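Local coordinates for protein octopine dehydrogenase (Pecten maximus, PDB 3C7D) that catalyses the NADH-dependent joining of L-arginine and pyruvate into D-octopine, the reverse of octopine dehydrogenation, at residues Ala83-Leu88 / Ser182-Leu187; Val113-Gln118 / Met139-Leu144; Ala135-Ser140 / Ala168-Gly173; Leu160-Val165 / Gly189-Phe194; Met203-Tyr208 / Asn267-Val272. All blocks are in the same frame, centred on the assembly; numbering follows the deposited sequence.

Contact 1. Residues Ala83-Leu88 / Ser182-Leu187; sequences ADVVIL and STLQML
I87 and L187 meet tip to tip. The two CD1 atoms, I87 CD1 and L187 CD1, lie 3.9 Å apart. L184 enters between the two strand residues with its two branches divided. Its CD2 sits 4.1 Å from V85 CG1, and its CD1 sits 4.3 Å from I87 CD1. T183 adds a looser methyl contact, its CG2 being 4.3 Å from V85 CG2. All five residues are buried, and only carbon atoms meet across the contact.

The torsions explain who touches whom. V85 turns CG1 away from its own backbone N (chi1 -163°), and this is the branch that L184 meets. I87 carries CG1 beside its backbone N instead (chi1 -49°), and its extended end puts CD1 out toward the helix. The hydroxyl of T183 takes no part here; OG1 is bonded to the backbone oxygen of D179.

Strand 85-88 and helix 182-187 approach to 11.4 Å between axes, with an angle of 63° between their directions. This is helix-on-sheet packing in the nucleotide-binding part of the chain. V85 and I87 face helix 180-188. V86 and L88, alternating with them, face helix 95-102 on the other side of the sheet. Within the sheet, strand 85-88 lies between strands 3-8 and 111-114, parallel to both.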
# COMPACT_ATOMS: atom_id res chain seq x y z
N ALA A 83 5.94 22.37 -0.79
CA ALA A 83 5.20 21.29 -1.44
C ALA A 83 3.76 21.22 -0.94
O ALA A 83 3.51 21.05 0.25
CB ALA A 83 5.91 19.95 -1.25
N ASP A 84 2.83 21.35 -1.88
CA ASP A 84 1.41 21.24 -1.59
C ASP A 84 1.00 19.77 -1.42
O ASP A 84 0.18 19.45 -0.57
CB ASP A 84 0.58 21.89 -2.71
CG ASP A 84 0.93 23.36 -2.91
OD1 ASP A 84 0.74 24.16 -1.98
OD2 ASP A 84 1.40 23.70 -4.02
N VAL A 85 1.58 18.90 -2.25
CA VAL A 85 1.26 17.47 -2.22
C VAL A 85 2.53 16.61 -2.13
O VAL A 85 3.44 16.74 -2.95
CB VAL A 85 0.44 17.03 -3.47
CG1 VAL A 85 -0.22 15.67 -3.23
CG2 VAL A 85 -0.62 18.06 -3.82
N VAL A 86 2.58 15.74 -1.12
CA VAL A 86 3.71 14.84 -0.94
C VAL A 86 3.23 13.40 -1.12
O VAL A 86 2.51 12.86 -0.28
CB VAL A 86 4.39 15.02 0.45
CG1 VAL A 86 5.62 14.13 0.57
CG2 VAL A 86 4.78 16.48 0.68
N ILE A 87 3.64 12.80 -2.23
CA ILE A 87 3.16 11.47 -2.61
C ILE A 87 4.26 10.42 -2.50
O ILE A 87 5.29 10.51 -3.18
CB ILE A 87 2.54 11.45 -4.04
CG1 ILE A 87 1.55 12.60 -4.22
CG2 ILE A 87 1.87 10.12 -4.31
CD1 ILE A 87 1.12 12.84 -5.66
N LEU A 88 4.03 9.43 -1.64
CA LEU A 88 4.97 8.33 -1.44
C LEU A 88 4.61 7.15 -2.33
O LEU A 88 3.57 6.51 -2.13
CB LEU A 88 5.01 7.90 0.03
CG LEU A 88 5.94 8.64 0.99
CD1 LEU A 88 5.68 10.14 1.00
CD2 LEU A 88 5.80 8.08 2.40
N SER A 182 -9.71 15.72 -6.54
CA SER A 182 -9.58 16.31 -7.87
C SER A 182 -8.14 16.62 -8.27
O SER A 182 -7.77 16.42 -9.42
CB SER A 182 -10.47 17.55 -8.01
OG SER A 182 -10.09 18.54 -7.08
N THR A 183 -7.33 17.12 -7.32
CA THR A 183 -5.91 17.38 -7.57
C THR A 183 -5.16 16.10 -7.96
O THR A 183 -4.36 16.11 -8.90
CB THR A 183 -5.21 18.03 -6.34
OG1 THR A 183 -5.96 19.18 -5.91
CG2 THR A 183 -3.79 18.46 -6.67
N LEU A 184 -5.43 15.02 -7.24
CA LEU A 184 -4.85 13.70 -7.54
C LEU A 184 -5.36 13.16 -8.87
O LEU A 184 -4.61 12.53 -9.62
CB LEU A 184 -5.14 12.71 -6.40
CG LEU A 184 -4.13 12.54 -5.26
CD1 LEU A 184 -3.01 11.60 -5.67
CD2 LEU A 184 -3.57 13.86 -4.73
N GLN A 185 -6.64 13.41 -9.16
CA GLN A 185 -7.24 13.05 -10.45
C GLN A 185 -6.49 13.76 -11.57
O GLN A 185 -5.95 13.12 -12.47
CB GLN A 185 -8.73 13.42 -10.46
CG GLN A 185 -9.51 12.89 -11.66
CD GLN A 185 -9.63 11.38 -11.67
OE1 GLN A 185 -10.20 10.79 -10.76
NE2 GLN A 185 -9.08 10.75 -12.70
N MET A 186 -6.45 15.09 -11.48
CA MET A 186 -5.78 15.93 -12.46
C MET A 186 -4.37 15.43 -12.77
O MET A 186 -3.97 15.39 -13.93
CB MET A 186 -5.78 17.39 -11.98
CG MET A 186 -5.03 18.38 -12.87
SD MET A 186 -3.28 18.50 -12.46
CE MET A 186 -3.33 18.97 -10.73
N LEU A 187 -3.63 15.05 -11.72
CA LEU A 187 -2.27 14.53 -11.88
C LEU A 187 -2.24 13.23 -12.68
O LEU A 187 -1.31 12.99 -13.46
CB LEU A 187 -1.59 14.33 -10.52
CG LEU A 187 -1.14 15.56 -9.73
CD1 LEU A 187 -0.54 15.13 -8.39
CD2 LEU A 187 -0.14 16.41 -10.50

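Contact 2. Residues Val113-Gln118 / Met139-Leu144; sequences VGLPSQ and MSFETL. With NAD (nicotinamide-adenine-dinucleotide), chain B; PYR (pyruvic acid), chain C.
L115 extends its side chain opposite its backbone N (chi1 -175°), and this lays CD1 over one face of the F141 ring. The CH-pi contact runs 3.8 Å from L115 CD1 to the ring centroid. T143 has OG1 in the same relation to its own N (chi1 -171°), and OG1 donates to pyruvate O at 2.8 Å. V113 CG1 reaches F141 CD1 obliquely at 3.7 Å.

The backbones pair in parallel, as the two strands of a beta-alpha-beta unit whose helix is 121-129. G114 N donates to M139 O at 2.8 Å, and F141 N donates to G114 O at 3.1 Å. Beyond the strands both chains turn into the active site. P116 follows a cis peptide, and its CD packs 4.0 Å from L144 CD1. S117 OG gives a weak bond to F141 O.

The extended side chain of Q118 ends beside pyruvate, which it is known to bind, and close to the backbone oxygen of E142. Shortened to an alanine here, the chain is likely to leave pyruvate without this polar neighbour and open a gap beside the E142 carbonyl. H212 NE2 also bonds pyruvate. L144 CD2 lies 3.6 Å from NAD N7N, against the carboxamide.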
# COMPACT_ATOMS: atom_id res chain seq x y z
N VAL A 113 0.29 11.76 0.71
CA VAL A 113 -0.38 10.67 -0.00
C VAL A 113 0.48 9.41 -0.05
O VAL A 113 1.64 9.44 -0.46
CB VAL A 113 -0.77 11.10 -1.45
CG1 VAL A 113 -1.45 9.96 -2.20
CG2 VAL A 113 -1.67 12.33 -1.44
N GLY A 114 -0.09 8.30 0.41
CA GLY A 114 0.51 6.98 0.21
C GLY A 114 -0.07 6.37 -1.04
O GLY A 114 -1.26 6.05 -1.09
N LEU A 115 0.76 6.22 -2.07
CA LEU A 115 0.31 5.71 -3.36
C LEU A 115 1.11 4.50 -3.88
O LEU A 115 1.89 4.64 -4.82
CB LEU A 115 0.31 6.85 -4.40
CG LEU A 115 -0.25 6.59 -5.81
CD1 LEU A 115 -1.74 6.81 -5.85
CD2 LEU A 115 0.47 7.44 -6.84
N PRO A 116 0.98 3.33 -3.23
CA PRO A 116 0.49 3.05 -1.87
C PRO A 116 1.63 3.40 -0.91
O PRO A 116 2.76 3.59 -1.39
CB PRO A 116 0.26 1.53 -1.90
CG PRO A 116 0.41 1.10 -3.32
CD PRO A 116 1.35 2.08 -3.92
N SER A 117 1.44 3.53 0.41
CA SER A 117 0.24 3.29 1.24
C SER A 117 0.37 2.02 2.08
O SER A 117 1.12 2.03 3.06
CB SER A 117 -1.10 3.34 0.50
OG SER A 117 -2.17 3.25 1.43
N GLN A 118 -0.51 1.66 1.77
CA GLN A 118 -1.31 0.53 2.21
C GLN A 118 -1.11 0.25 3.69
O GLN A 118 -1.07 1.13 4.38
CB GLN A 118 -0.97 -0.72 1.39
CG GLN A 118 -1.36 -0.63 -0.08
CD GLN A 118 -0.98 -1.87 -0.86
OE1 GLN A 118 -1.20 -1.94 -2.07
NE2 GLN A 118 -0.41 -2.85 -0.17
N MET A 139 -3.70 10.80 2.98
CA MET A 139 -4.48 10.13 1.93
C MET A 139 -3.90 8.76 1.55
O MET A 139 -2.74 8.67 1.13
CB MET A 139 -4.56 11.04 0.70
CG MET A 139 -5.72 10.75 -0.23
SD MET A 139 -5.69 11.82 -1.68
CE MET A 139 -7.35 11.58 -2.31
N SER A 140 -4.70 7.71 1.69
CA SER A 140 -4.24 6.35 1.43
C SER A 140 -4.98 5.66 0.27
O SER A 140 -6.18 5.38 0.38
CB SER A 140 -4.35 5.50 2.70
OG SER A 140 -3.42 5.93 3.68
N PHE A 141 -4.26 5.39 -0.81
CA PHE A 141 -4.81 4.71 -1.99
C PHE A 141 -4.68 3.20 -1.85
O PHE A 141 -3.68 2.71 -1.31
CB PHE A 141 -4.11 5.17 -3.26
CG PHE A 141 -4.62 6.48 -3.80
CD1 PHE A 141 -4.19 7.68 -3.25
CD2 PHE A 141 -5.53 6.50 -4.85
CE1 PHE A 141 -4.66 8.90 -3.74
CE2 PHE A 141 -6.01 7.71 -5.35
CZ PHE A 141 -5.58 8.91 -4.79
N GLU A 142 -5.68 2.47 -2.34
CA GLU A 142 -5.75 1.01 -2.13
C GLU A 142 -4.62 0.22 -2.77
O GLU A 142 -4.20 -0.81 -2.24
CB GLU A 142 -7.12 0.45 -2.54
CG GLU A 142 -7.60 0.82 -3.94
CD GLU A 142 -9.00 0.31 -4.24
OE1 GLU A 142 -9.44 -0.68 -3.63
OE2 GLU A 142 -9.67 0.92 -5.10
N THR A 143 -4.14 0.70 -3.92
CA THR A 143 -3.03 0.07 -4.65
C THR A 143 -2.35 1.10 -5.57
O THR A 143 -2.70 2.28 -5.54
CB THR A 143 -3.48 -1.19 -5.44
OG1 THR A 143 -2.34 -1.88 -5.96
CG2 THR A 143 -4.43 -0.83 -6.59
N LEU A 144 -1.38 0.65 -6.36
CA LEU A 144 -0.80 1.51 -7.40
C LEU A 144 -1.80 1.68 -8.55
O LEU A 144 -2.44 0.71 -8.97
CB LEU A 144 0.52 0.94 -7.92
CG LEU A 144 1.45 1.87 -8.71
CD1 LEU A 144 2.08 2.91 -7.80
CD2 LEU A 144 2.52 1.09 -9.43
PA NAD B . 9.73 -0.66 -6.74
O1A NAD B . 10.19 -1.98 -6.24
O2A NAD B . 9.92 -0.55 -8.20
O5B NAD B . 10.53 0.52 -5.99
C5B NAD B . 11.88 0.39 -5.61
C4B NAD B . 12.28 1.69 -4.93
O4B NAD B . 12.23 1.57 -3.52
C3B NAD B . 13.69 2.12 -5.26
O3B NAD B . 13.72 2.89 -6.43
C2B NAD B . 14.08 2.93 -4.04
O2B NAD B . 13.70 4.28 -4.21
C1B NAD B . 13.26 2.32 -2.91
N9A NAD B . 14.13 1.45 -2.09
C8A NAD B . 14.45 0.14 -2.36
N7A NAD B . 15.27 -0.32 -1.39
C5A NAD B . 15.48 0.68 -0.50
C6A NAD B . 16.24 0.74 0.66
N6A NAD B . 17.19 -0.17 0.85
N1A NAD B . 16.29 1.92 1.39
C2A NAD B . 15.58 3.03 0.95
N3A NAD B . 14.83 2.96 -0.21
C4A NAD B . 14.78 1.80 -0.93
O3 NAD B . 8.18 -0.45 -6.31
PN NAD B . 7.04 0.09 -7.32
O1N NAD B . 6.99 -0.77 -8.52
O2N NAD B . 7.19 1.56 -7.50
O5D NAD B . 5.69 -0.21 -6.50
C5D NAD B . 5.43 0.37 -5.23
C4D NAD B . 4.27 -0.37 -4.57
O4D NAD B . 3.20 -0.53 -5.49
C3D NAD B . 4.67 -1.76 -4.10
O3D NAD B . 4.31 -1.91 -2.75
C2D NAD B . 3.88 -2.73 -4.97
O2D NAD B . 3.39 -3.82 -4.21
C1D NAD B . 2.75 -1.87 -5.51
N1N NAD B . 2.33 -2.26 -6.88
C2N NAD B . 3.23 -2.32 -7.91
C3N NAD B . 2.82 -2.68 -9.20
C7N NAD B . 3.65 -2.24 -10.37
O7N NAD B . 3.18 -2.53 -11.67
N7N NAD B . 4.80 -1.59 -10.17
C4N NAD B . 1.47 -2.97 -9.42
C5N NAD B . 0.56 -2.90 -8.38
C6N NAD B . 1.00 -2.54 -7.11
C PYR C . -1.92 -4.91 -4.17
O PYR C . -2.08 -3.63 -3.83
OXT PYR C . -0.66 -5.28 -4.55
CA PYR C . -3.01 -5.87 -4.14
O3 PYR C . -2.68 -7.17 -3.81
CB PYR C . -4.46 -5.48 -4.53

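Contact 3. Residues Ala135-Ser140 / Ala168-Gly173; sequences AVSMMS and ASLIKG
An antiparallel ladder joins M138, M139 and S140 to I171, L170 and S169 where strand 156-171 runs back along strand 137-141. M138 and I171 form a hydrogen-bonded pair, with I171 N to M138 O at 3.0 Å. S140 and S169 form the next one, with S169 N to S140 O at 2.9 Å. M139 and L170 are the non-hydrogen-bonded pair between them.

On the face of M138 and I171, the M138 chain bends at its last torsion (chi3 -76°). Its CE thereby comes to rest against the branched end of I171, 3.8 Å from CG2. S140 and S169 share this face, S140 CB lying 3.6 Å from S169 OG. On the face of M139, the straight methionine chain carries CE to 4.0 Å from A168 CB.

Past the end of strand 156-171, G173 N gives a weak bond back to S137 OG. G173 CA lies 3.4 Å from both A135 O and V136 O, and a CB there would clash with those oxygens.

Strand 111-114 borders strand 137-141 on its other edge. Helix 121-129 packs on the face of S140 and I171, where E122 bonds S140 OG. F200 and M203 of helix 200-206 reach S169 from the same face.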
# COMPACT_ATOMS: atom_id res chain seq x y z
N ALA A 135 -2.27 18.65 11.65
CA ALA A 135 -2.43 19.78 10.73
C ALA A 135 -2.58 19.30 9.28
O ALA A 135 -3.52 19.69 8.59
CB ALA A 135 -1.26 20.75 10.87
N VAL A 136 -1.65 18.45 8.85
CA VAL A 136 -1.63 17.91 7.48
C VAL A 136 -2.80 16.97 7.21
O VAL A 136 -3.45 16.51 8.15
CB VAL A 136 -0.29 17.16 7.19
CG1 VAL A 136 0.91 18.08 7.40
CG2 VAL A 136 -0.17 15.89 8.03
N SER A 137 -3.07 16.72 5.93
CA SER A 137 -4.04 15.70 5.52
C SER A 137 -3.33 14.42 5.05
O SER A 137 -2.31 14.49 4.37
CB SER A 137 -4.97 16.23 4.43
OG SER A 137 -5.99 17.05 4.98
N MET A 138 -3.90 13.28 5.42
CA MET A 138 -3.32 11.98 5.07
C MET A 138 -4.24 11.18 4.14
O MET A 138 -5.39 10.91 4.48
CB MET A 138 -3.03 11.17 6.34
CG MET A 138 -1.96 11.79 7.22
SD MET A 138 -1.87 11.00 8.83
CE MET A 138 -3.31 11.69 9.64
N MET A 139 -3.70 10.80 2.98
CA MET A 139 -4.48 10.13 1.93
C MET A 139 -3.90 8.76 1.55
O MET A 139 -2.74 8.67 1.13
CB MET A 139 -4.56 11.04 0.70
CG MET A 139 -5.72 10.75 -0.23
SD MET A 139 -5.69 11.82 -1.68
CE MET A 139 -7.35 11.58 -2.31
N SER A 140 -4.70 7.71 1.69
CA SER A 140 -4.24 6.35 1.43
C SER A 140 -4.98 5.66 0.27
O SER A 140 -6.18 5.38 0.38
CB SER A 140 -4.35 5.50 2.70
OG SER A 140 -3.42 5.93 3.68
N ALA A 168 -9.54 5.92 -2.54
CA ALA A 168 -8.59 6.51 -1.60
C ALA A 168 -9.30 7.02 -0.35
O ALA A 168 -10.37 7.63 -0.44
CB ALA A 168 -7.83 7.64 -2.26
N SER A 169 -8.70 6.77 0.81
CA SER A 169 -9.24 7.29 2.07
C SER A 169 -8.57 8.61 2.44
O SER A 169 -7.58 9.00 1.82
CB SER A 169 -9.04 6.28 3.20
OG SER A 169 -7.73 6.37 3.72
N LEU A 170 -9.11 9.29 3.45
CA LEU A 170 -8.64 10.61 3.86
C LEU A 170 -8.91 10.89 5.33
O LEU A 170 -10.02 10.66 5.82
CB LEU A 170 -9.29 11.70 2.99
CG LEU A 170 -9.03 13.18 3.30
CD1 LEU A 170 -7.70 13.65 2.72
CD2 LEU A 170 -10.17 14.03 2.77
N ILE A 171 -7.88 11.36 6.02
CA ILE A 171 -8.02 11.96 7.35
C ILE A 171 -7.74 13.45 7.19
O ILE A 171 -6.60 13.86 6.96
CB ILE A 171 -7.04 11.34 8.38
CG1 ILE A 171 -7.32 9.85 8.57
CG2 ILE A 171 -7.12 12.09 9.72
CD1 ILE A 171 -6.25 9.10 9.37
N LYS A 172 -8.79 14.25 7.30
CA LYS A 172 -8.67 15.70 7.18
C LYS A 172 -7.96 16.28 8.39
O LYS A 172 -8.25 15.90 9.53
CB LYS A 172 -10.04 16.36 7.01
CG LYS A 172 -10.41 16.65 5.57
CD LYS A 172 -11.91 16.78 5.39
CE LYS A 172 -12.45 18.09 5.95
NZ LYS A 172 -13.93 18.20 5.78
N GLY A 173 -7.02 17.18 8.13
CA GLY A 173 -6.33 17.91 9.18
C GLY A 173 -6.98 19.26 9.40
O GLY A 173 -8.01 19.56 8.78

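Contact 4. Residues Leu160-Val165 / Gly189-Phe194; sequences LGTKSV and GAEPVF
V165 and V193 form a parallel beta bridge. It belongs to a beta-alpha-beta unit that runs from strand 156-171 through helix 180-188 to strand 193-196. The contact lies largely at the surface.

One backbone hydrogen bond joins the segments. V193 N donates to S164 O at 2.9 Å, fairly straight at 161°. V193 also bonds L166 through its backbone, which continues the parallel pairing. A CA-H...O contact from V165 CA to V193 O, 3.4 Å long, accompanies the bridge.

The apolar contacts fall in two groups. At the bridge, V165 CG1 meets V193 CG2 at 3.6 Å, the side chains crossing at a slant. Before it, P192 lies against T162 and K163. T162 turns its methyl opposite its backbone N (chi1 -55° for OG1). That methyl, T162 CG2, touches P192 CD at 3.8 Å, the two side chains crossing at about a right angle. The same methyl also touches E191 CB. K163 CB lies 3.8 Å from P192 CB, while the rest of the lysine leads away from this segment. Its side chain comes to about 6 Å from the bound pyruvate, nearest atoms.

Polar bonds tie segment 189-194 to helix 180-188. The Q185 amide bonds both P192 O and F194 N. P192 follows a cis peptide, and its carbonyl oxygen sits 3.5 Å above the centre of the F194 ring.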
# COMPACT_ATOMS: atom_id res chain seq x y z
N LEU A 160 1.67 -0.89 -18.61
CA LEU A 160 1.03 -2.03 -19.27
C LEU A 160 -0.49 -1.87 -19.29
O LEU A 160 -1.16 -2.29 -20.24
CB LEU A 160 1.39 -3.35 -18.56
CG LEU A 160 2.79 -3.99 -18.63
CD1 LEU A 160 3.38 -3.98 -20.04
CD2 LEU A 160 3.76 -3.38 -17.62
N GLY A 161 -1.02 -1.26 -18.23
CA GLY A 161 -2.45 -1.03 -18.10
C GLY A 161 -2.79 -0.12 -16.94
O GLY A 161 -2.09 -0.10 -15.93
N THR A 162 -3.88 0.62 -17.08
CA THR A 162 -4.33 1.55 -16.06
C THR A 162 -5.71 1.14 -15.53
O THR A 162 -6.60 0.77 -16.31
CB THR A 162 -4.37 2.98 -16.61
OG1 THR A 162 -3.09 3.32 -17.14
CG2 THR A 162 -4.74 3.98 -15.52
N LYS A 163 -5.86 1.20 -14.21
CA LYS A 163 -7.09 0.80 -13.53
C LYS A 163 -8.28 1.65 -13.96
O LYS A 163 -8.13 2.83 -14.25
CB LYS A 163 -6.91 0.89 -12.01
CG LYS A 163 -6.03 -0.19 -11.41
CD LYS A 163 -6.79 -1.49 -11.20
CE LYS A 163 -5.93 -2.51 -10.47
NZ LYS A 163 -6.69 -3.71 -10.05
N SER A 164 -9.45 1.02 -13.99
CA SER A 164 -10.70 1.71 -14.32
C SER A 164 -11.11 2.64 -13.19
O SER A 164 -11.20 3.86 -13.37
CB SER A 164 -11.80 0.69 -14.63
OG SER A 164 -13.08 1.28 -14.55
N VAL A 165 -11.36 2.06 -12.01
CA VAL A 165 -11.65 2.82 -10.79
C VAL A 165 -10.55 2.62 -9.75
O VAL A 165 -9.82 1.62 -9.79
CB VAL A 165 -13.04 2.45 -10.17
CG1 VAL A 165 -14.18 2.88 -11.09
CG2 VAL A 165 -13.14 0.95 -9.84
N GLY A 189 -4.71 12.27 -14.79
CA GLY A 189 -5.48 12.42 -16.02
C GLY A 189 -6.85 11.78 -15.88
O GLY A 189 -7.42 11.74 -14.79
N ALA A 190 -7.37 11.27 -17.00
CA ALA A 190 -8.70 10.67 -17.05
C ALA A 190 -8.84 9.39 -16.22
O ALA A 190 -9.88 9.15 -15.61
CB ALA A 190 -9.11 10.41 -18.50
N GLU A 191 -7.78 8.58 -16.19
CA GLU A 191 -7.83 7.29 -15.51
C GLU A 191 -6.69 7.12 -14.50
O GLU A 191 -5.63 7.72 -14.67
CB GLU A 191 -7.79 6.15 -16.53
CG GLU A 191 -9.06 5.98 -17.34
CD GLU A 191 -9.05 4.70 -18.15
OE1 GLU A 191 -7.96 4.21 -18.52
OE2 GLU A 191 -10.16 4.18 -18.43
N PRO A 192 -6.91 6.32 -13.43
CA PRO A 192 -8.20 5.70 -13.07
C PRO A 192 -9.13 6.72 -12.41
O PRO A 192 -8.65 7.71 -11.85
CB PRO A 192 -7.80 4.62 -12.06
CG PRO A 192 -6.48 5.02 -11.54
CD PRO A 192 -5.84 5.98 -12.49
N VAL A 193 -10.43 6.49 -12.50
CA VAL A 193 -11.38 7.43 -11.89
C VAL A 193 -11.48 7.19 -10.39
O VAL A 193 -11.89 6.12 -9.92
CB VAL A 193 -12.77 7.48 -12.61
CG1 VAL A 193 -12.61 7.90 -14.06
CG2 VAL A 193 -13.49 6.15 -12.52
N PHE A 194 -11.05 8.20 -9.63
CA PHE A 194 -10.93 8.08 -8.18
C PHE A 194 -12.24 8.29 -7.43
O PHE A 194 -13.05 9.14 -7.79
CB PHE A 194 -9.85 9.03 -7.66
CG PHE A 194 -8.47 8.78 -8.23
CD1 PHE A 194 -7.97 7.48 -8.36
CD2 PHE A 194 -7.67 9.84 -8.62
CE1 PHE A 194 -6.70 7.25 -8.88
CE2 PHE A 194 -6.39 9.62 -9.14
CZ PHE A 194 -5.91 8.32 -9.27

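Contact 5. Residues Met203-Tyr208 / Asn267-Val272; sequences MLIMSY and NDLSDV
M206 lies against the backbone of V272, and this is the tighter part of the contact. M206 SD is 3.7 Å from V272 CA. M206 CG is 4.0 Å from D271 O. Bends at chi2 and chi3 (-61° and -74°) fold the thioether over this stretch of chain. I205 meets the V272 side chain at about a right angle, I205 CG2 to V272 CG1 at 4.1 Å. V272 also packs on A257 of helix 240-263.

The contact joins helix 200-206 to a type I beta turn, L269 to V272, in the alpha-helical domain of the family. M206 is part of the L-arginine site. Cut back to an alanine here, the residue is likely to leave a gap over V272 CA and to disturb the arginine site.

I205 CD1 and L269 CD2, 4.5 Å apart, are looser but still buried. Exposed S270 is the solvent side. D268 OD1 accepts from S270 N at 3.1 Å, an Asx turn, and from S270 OG at 2.6 Å. The amide comes from the anti side, the hydroxyl from the syn side, both out of the carboxylate plane, the amide more so. D271 forms a salt bridge through OD1 to K198.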
# COMPACT_ATOMS: atom_id res chain seq x y z
N MET A 203 -10.42 1.55 4.29
CA MET A 203 -9.34 1.37 3.33
C MET A 203 -8.32 0.36 3.84
O MET A 203 -7.88 -0.52 3.10
CB MET A 203 -8.66 2.71 3.06
CG MET A 203 -7.67 2.71 1.89
SD MET A 203 -8.42 2.27 0.30
CE MET A 203 -9.73 3.48 0.15
N LEU A 204 -7.96 0.50 5.12
CA LEU A 204 -6.95 -0.35 5.76
C LEU A 204 -7.38 -1.82 5.83
O LEU A 204 -6.56 -2.72 5.62
CB LEU A 204 -6.63 0.20 7.16
CG LEU A 204 -5.39 -0.30 7.91
CD1 LEU A 204 -4.80 0.82 8.75
CD2 LEU A 204 -5.70 -1.50 8.78
N ILE A 205 -8.66 -2.04 6.11
CA ILE A 205 -9.22 -3.39 6.22
C ILE A 205 -9.56 -3.96 4.84
O ILE A 205 -9.42 -5.17 4.61
CB ILE A 205 -10.45 -3.40 7.17
CG1 ILE A 205 -10.03 -2.98 8.58
CG2 ILE A 205 -11.09 -4.77 7.22
CD1 ILE A 205 -11.16 -2.50 9.47
N MET A 206 -9.98 -3.09 3.92
CA MET A 206 -10.36 -3.49 2.55
C MET A 206 -9.16 -3.81 1.65
O MET A 206 -9.33 -4.26 0.51
CB MET A 206 -11.24 -2.42 1.90
CG MET A 206 -12.69 -2.45 2.35
SD MET A 206 -13.51 -4.01 1.98
CE MET A 206 -13.72 -3.85 0.20
N SER A 207 -7.96 -3.57 2.18
CA SER A 207 -6.72 -3.95 1.50
C SER A 207 -6.59 -5.47 1.40
O SER A 207 -5.77 -5.97 0.62
CB SER A 207 -5.52 -3.35 2.24
OG SER A 207 -5.51 -3.75 3.60
N TYR A 208 -7.40 -6.18 2.18
CA TYR A 208 -7.45 -7.65 2.20
C TYR A 208 -6.05 -8.27 2.32
O TYR A 208 -5.62 -9.03 1.45
CB TYR A 208 -8.17 -8.19 0.95
CG TYR A 208 -9.66 -7.92 0.89
CD1 TYR A 208 -10.50 -8.24 1.96
CD2 TYR A 208 -10.24 -7.38 -0.26
CE1 TYR A 208 -11.87 -8.00 1.89
CE2 TYR A 208 -11.61 -7.14 -0.33
CZ TYR A 208 -12.41 -7.46 0.74
OH TYR A 208 -13.76 -7.23 0.68
N ASN A 267 -18.15 7.00 13.09
CA ASN A 267 -17.13 6.42 12.22
C ASN A 267 -17.77 5.39 11.30
O ASN A 267 -18.07 4.27 11.72
CB ASN A 267 -16.00 5.78 13.04
CG ASN A 267 -15.21 6.80 13.85
OD1 ASN A 267 -14.55 7.68 13.29
ND2 ASN A 267 -15.27 6.68 15.17
N ASP A 268 -17.99 5.77 10.04
CA ASP A 268 -18.73 4.95 9.09
C ASP A 268 -17.85 3.92 8.38
O ASP A 268 -17.05 4.26 7.50
CB ASP A 268 -19.45 5.83 8.07
CG ASP A 268 -20.48 5.07 7.25
OD1 ASP A 268 -20.61 3.84 7.41
OD2 ASP A 268 -21.17 5.71 6.43
N LEU A 269 -18.02 2.65 8.75
CA LEU A 269 -17.26 1.54 8.18
C LEU A 269 -18.17 0.56 7.45
O LEU A 269 -17.90 -0.64 7.40
CB LEU A 269 -16.45 0.82 9.27
CG LEU A 269 -15.16 1.43 9.84
CD1 LEU A 269 -15.42 2.63 10.74
CD2 LEU A 269 -14.37 0.38 10.60
N SER A 270 -19.26 1.08 6.88
CA SER A 270 -20.26 0.25 6.21
C SER A 270 -19.84 -0.20 4.81
O SER A 270 -20.45 -1.12 4.24
CB SER A 270 -21.62 0.96 6.16
OG SER A 270 -21.51 2.24 5.56
N ASP A 271 -18.79 0.35 4.26
CA ASP A 271 -18.30 -0.01 2.94
C ASP A 271 -17.19 -1.06 2.99
O ASP A 271 -16.52 -1.31 2.02
CB ASP A 271 -17.73 1.23 2.27
CG ASP A 271 -18.72 1.98 1.48
OD1 ASP A 271 -19.88 1.68 1.55
OD2 ASP A 271 -18.32 2.89 0.76
N VAL A 272 -16.99 -1.65 4.15
CA VAL A 272 -16.17 -2.82 4.34
C VAL A 272 -16.96 -4.09 4.05
O VAL A 272 -17.91 -4.40 4.72
CB VAL A 272 -15.67 -2.88 5.78
CG1 VAL A 272 -14.99 -4.17 6.09
CG2 VAL A 272 -14.85 -1.70 6.14

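Overall arrangement
Contacts 1 to 4 share one mixed sheet. Contact 1 packs helix 180-188 on strand 85-88, which borders strand 111-114 of contact 2. V86 O and V113 N are 2.7 Å apart there. Contacts 2 and 3 meet on strand 137-141 and share M139 and S140; their centres are 11 Å apart. Strand 156-171 runs on from contact 4 into contact 3. F141 of contact 2 packs edge-to-face on F194 of contact 4. Contact 5 lies in the helical domain, and M203 bridges to S140 and E142. Contact 2 carries Q118 and T143 of the pyruvate site and touches NAD. The M206 side chain is about 10 Å from pyruvate, nearest atoms, consistent with substrate sites between the two domains.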